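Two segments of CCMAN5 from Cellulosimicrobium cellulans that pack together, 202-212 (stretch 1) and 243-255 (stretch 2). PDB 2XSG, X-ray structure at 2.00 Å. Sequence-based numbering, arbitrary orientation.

Stretch 1, residues 202-212: LYYTARTLQPA
Stretch 2 243-255: ADAGEIGLQVTLS

How do the two backbones satisfy each other? The strand containing Leu202 to Arg207 and the strand 248-255 are neighbours running antiparallel, their directions 156° apart and their axes approaching to 4.6 Å. Three hydrogen-bonded pairs carry reciprocal bonds. Tyr203 N donates to Ser255 O at 2.7 Å and Ser255 N to Tyr203 O at 2.9 Å; Thr205 N reaches Thr253 O at 3.0 Å and Thr253 N returns to Thr205 O at 2.9 Å; Arg207 N to Gln251 O and Gln251 N to Arg207 O are both 3.0 Å. A longer bond, Leu209 N to Gly249 O at 3.2 Å, extends the ladder. Six of these seven carbonyls, all but Ser255 O, also receive CA-H contacts, the shortest from Ala206 CA to Gln251 O at 3.1 Å.

What lies between these pairs? Tyr204-Leu254, Ala206-Val252 and Thr208-Leu250 are the non-hydrogen-bonded pairs, with CA-CA distances of 4.6, 4.2 and 4.6 Å, and their side chains share one buried face. Ala206 CB meets Val252 CG2 at 3.9 Å, a small methyl against a branched t rotamer. Tyr204 CB touches Leu254 CD2 (m, t) at 4.0 Å, and with chi1 in p the ring end leads away, its OH bonding elsewhere in the structure. Leu250 (t, p) brings CD1 to 3.9 Å from Thr208 CG2. Thr208, also p, keeps its hydroxyl satisfied by donating from OG1 to Gln210 O at 2.7 Å.

How are polar side chains accommodated on the other face? Tyr203, Thr205 and Arg207 lie there with Ser255, Thr253 and Gln251. Thr205 (t) and Thr253 (m) meet through carbon, the methyl CG2 of Thr205 lying 4.1 Å from CB of Thr253, and both hydroxyls find partners elsewhere. The Tyr203 ring (m, 89°) has Ser255 O at its edge. Arg207 (p, t, t) extends over Gln251 (m, t), whose NE2 sits over one guanidinium face, 2.8 Å from Arg207 NH2; both are donors, so this is contact without a hydrogen bond.

What closes the end near the turn? A type I turn from Asp244 to Glu247, fastened by Glu247 N to Asp244 O at 2.9 Å, leads into the second strand. The CA-to-CB bond of Gln210 (m, p) points toward the second stretch, the residue buries much of its surface there, and CB rests 3.8 Å from Asp244 OD2; its amide lies beside the Glu247-Gly249 backbone. Gly249 suits its place because an ideal CB would come 2.8 Å from Leu209 CD1, a clash. Altogether the two stretches bury 887 Å².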

# COMPACT_ATOMS: atom_id res chain seq x y z
N LEU A 202 5.29 -16.59 10.90
CA LEU A 202 5.91 -17.11 9.67
C LEU A 202 6.98 -18.13 10.01
O LEU A 202 7.72 -17.97 11.00
CB LEU A 202 6.53 -15.96 8.87
CG LEU A 202 5.56 -15.06 8.10
CD1 LEU A 202 6.33 -13.89 7.55
CD2 LEU A 202 4.86 -15.84 6.95
N TYR A 203 7.05 -19.20 9.21
CA TYR A 203 8.09 -20.21 9.35
C TYR A 203 9.21 -19.92 8.36
O TYR A 203 8.97 -19.33 7.30
CB TYR A 203 7.52 -21.63 9.17
CG TYR A 203 6.43 -21.91 10.17
CD1 TYR A 203 5.11 -21.61 9.87
CD2 TYR A 203 6.73 -22.43 11.43
CE1 TYR A 203 4.09 -21.83 10.78
CE2 TYR A 203 5.70 -22.65 12.38
CZ TYR A 203 4.39 -22.35 12.04
OH TYR A 203 3.36 -22.58 12.93
N TYR A 204 10.43 -20.31 8.71
CA TYR A 204 11.56 -20.02 7.83
C TYR A 204 12.52 -21.22 7.72
O TYR A 204 12.59 -22.05 8.61
CB TYR A 204 12.31 -18.74 8.30
CG TYR A 204 13.05 -18.98 9.60
CD1 TYR A 204 14.38 -19.40 9.59
CD2 TYR A 204 12.40 -18.84 10.83
CE1 TYR A 204 15.05 -19.65 10.77
CE2 TYR A 204 13.07 -19.10 12.03
CZ TYR A 204 14.39 -19.51 11.99
OH TYR A 204 15.07 -19.77 13.15
N THR A 205 13.26 -21.28 6.62
CA THR A 205 14.44 -22.13 6.48
C THR A 205 15.54 -21.28 5.84
O THR A 205 15.26 -20.48 4.95
CB THR A 205 14.15 -23.40 5.63
OG1 THR A 205 15.33 -24.21 5.57
CG2 THR A 205 13.75 -23.03 4.19
N ALA A 206 16.76 -21.40 6.35
CA ALA A 206 17.91 -20.65 5.80
C ALA A 206 19.07 -21.61 5.73
O ALA A 206 19.44 -22.21 6.74
CB ALA A 206 18.26 -19.45 6.68
N ARG A 207 19.63 -21.80 4.54
CA ARG A 207 20.80 -22.65 4.40
C ARG A 207 21.98 -21.81 3.93
O ARG A 207 21.78 -20.85 3.18
CB ARG A 207 20.54 -23.79 3.40
CG ARG A 207 20.29 -23.31 1.96
CD ARG A 207 19.98 -24.48 1.02
NE ARG A 207 20.30 -24.11 -0.36
CZ ARG A 207 19.98 -24.80 -1.44
NH1 ARG A 207 19.30 -25.94 -1.33
NH2 ARG A 207 20.34 -24.36 -2.63
N THR A 208 23.18 -22.16 4.38
CA THR A 208 24.41 -21.59 3.83
C THR A 208 24.75 -22.42 2.59
O THR A 208 24.25 -23.55 2.42
CB THR A 208 25.59 -21.62 4.83
OG1 THR A 208 25.99 -22.97 5.07
CG2 THR A 208 25.21 -20.96 6.17
N LEU A 209 25.58 -21.85 1.73
CA LEU A 209 26.05 -22.55 0.55
C LEU A 209 27.51 -22.98 0.71
O LEU A 209 28.04 -23.69 -0.15
CB LEU A 209 25.85 -21.69 -0.71
CG LEU A 209 24.40 -21.25 -0.97
CD1 LEU A 209 24.35 -20.26 -2.12
CD2 LEU A 209 23.49 -22.45 -1.26
N GLN A 210 28.14 -22.54 1.80
CA GLN A 210 29.51 -22.93 2.17
C GLN A 210 29.49 -23.56 3.55
O GLN A 210 28.52 -23.37 4.29
CB GLN A 210 30.46 -21.73 2.13
CG GLN A 210 30.76 -21.23 0.72
CD GLN A 210 29.61 -20.45 0.12
OE1 GLN A 210 29.37 -20.49 -1.09
NE2 GLN A 210 28.87 -19.74 0.96
N PRO A 211 30.53 -24.37 3.89
CA PRO A 211 30.54 -24.99 5.21
C PRO A 211 30.65 -23.94 6.32
O PRO A 211 31.32 -22.91 6.15
CB PRO A 211 31.80 -25.88 5.19
CG PRO A 211 32.07 -26.14 3.74
CD PRO A 211 31.59 -24.92 3.00
N ALA A 212 29.97 -24.21 7.43
CA ALA A 212 29.94 -23.27 8.54
C ALA A 212 29.80 -24.03 9.84
O ALA A 212 29.29 -25.15 9.84
CB ALA A 212 28.78 -22.27 8.36
N ALA A 243 39.07 -19.27 3.95
CA ALA A 243 39.24 -19.60 2.53
C ALA A 243 38.00 -19.26 1.68
O ALA A 243 38.09 -19.08 0.46
CB ALA A 243 39.63 -21.06 2.37
N ASP A 244 36.84 -19.15 2.32
CA ASP A 244 35.60 -18.84 1.61
C ASP A 244 35.23 -17.36 1.62
O ASP A 244 34.15 -16.99 1.15
CB ASP A 244 34.45 -19.65 2.19
CG ASP A 244 34.44 -21.06 1.69
OD1 ASP A 244 34.62 -21.26 0.47
OD2 ASP A 244 34.23 -21.96 2.52
N ALA A 245 36.12 -16.53 2.15
CA ALA A 245 35.86 -15.11 2.31
C ALA A 245 35.41 -14.41 1.02
O ALA A 245 34.56 -13.51 1.08
CB ALA A 245 37.09 -14.41 2.89
N GLY A 246 35.94 -14.84 -0.13
CA GLY A 246 35.54 -14.34 -1.45
C GLY A 246 34.07 -14.55 -1.84
O GLY A 246 33.54 -13.80 -2.67
N GLU A 247 33.41 -15.55 -1.25
CA GLU A 247 32.00 -15.84 -1.57
C GLU A 247 31.26 -16.59 -0.46
O GLU A 247 31.43 -17.80 -0.28
CB GLU A 247 31.88 -16.60 -2.89
CG GLU A 247 30.49 -16.61 -3.49
CD GLU A 247 30.48 -17.36 -4.80
OE1 GLU A 247 30.09 -18.53 -4.81
OE2 GLU A 247 30.89 -16.78 -5.82
N ILE A 248 30.44 -15.85 0.27
CA ILE A 248 29.56 -16.40 1.30
C ILE A 248 28.10 -16.23 0.85
O ILE A 248 27.62 -15.12 0.68
CB ILE A 248 29.79 -15.70 2.66
CG1 ILE A 248 31.26 -15.81 3.11
CG2 ILE A 248 28.84 -16.27 3.72
CD1 ILE A 248 31.76 -17.27 3.32
N GLY A 249 27.42 -17.35 0.67
CA GLY A 249 26.03 -17.36 0.18
C GLY A 249 25.02 -17.86 1.22
O GLY A 249 25.35 -18.68 2.08
N LEU A 250 23.80 -17.35 1.15
CA LEU A 250 22.75 -17.72 2.07
C LEU A 250 21.43 -17.64 1.33
O LEU A 250 21.23 -16.74 0.51
CB LEU A 250 22.73 -16.77 3.27
CG LEU A 250 21.84 -17.23 4.43
CD1 LEU A 250 22.60 -18.26 5.23
CD2 LEU A 250 21.42 -16.07 5.32
N GLN A 251 20.53 -18.58 1.63
CA GLN A 251 19.22 -18.62 0.99
C GLN A 251 18.17 -18.79 2.07
O GLN A 251 18.22 -19.74 2.85
CB GLN A 251 19.15 -19.76 -0.04
CG GLN A 251 20.20 -19.67 -1.17
CD GLN A 251 19.95 -20.67 -2.28
OE1 GLN A 251 20.26 -20.41 -3.46
NE2 GLN A 251 19.36 -21.80 -1.93
N VAL A 252 17.23 -17.85 2.13
CA VAL A 252 16.21 -17.83 3.18
C VAL A 252 14.84 -17.91 2.53
O VAL A 252 14.52 -17.08 1.67
CB VAL A 252 16.28 -16.52 4.01
CG1 VAL A 252 15.24 -16.52 5.13
CG2 VAL A 252 17.70 -16.27 4.56
N THR A 253 14.01 -18.87 2.94
CA THR A 253 12.66 -18.97 2.40
C THR A 253 11.63 -18.95 3.53
O THR A 253 11.87 -19.55 4.59
CB THR A 253 12.50 -20.21 1.49
OG1 THR A 253 13.45 -20.12 0.42
CG2 THR A 253 11.11 -20.31 0.89
N LEU A 254 10.51 -18.25 3.29
CA LEU A 254 9.42 -18.05 4.26
C LEU A 254 8.15 -18.79 3.87
O LEU A 254 7.80 -18.89 2.71
CB LEU A 254 9.08 -16.55 4.40
CG LEU A 254 10.23 -15.59 4.74
CD1 LEU A 254 9.91 -14.10 4.48
CD2 LEU A 254 10.64 -15.81 6.20
N SER A 255 7.43 -19.29 4.87
CA SER A 255 6.15 -19.95 4.62
C SER A 255 5.23 -19.70 5.80
O SER A 255 5.66 -19.83 6.94
CB SER A 255 6.34 -21.47 4.44
OG SER A 255 5.09 -22.15 4.32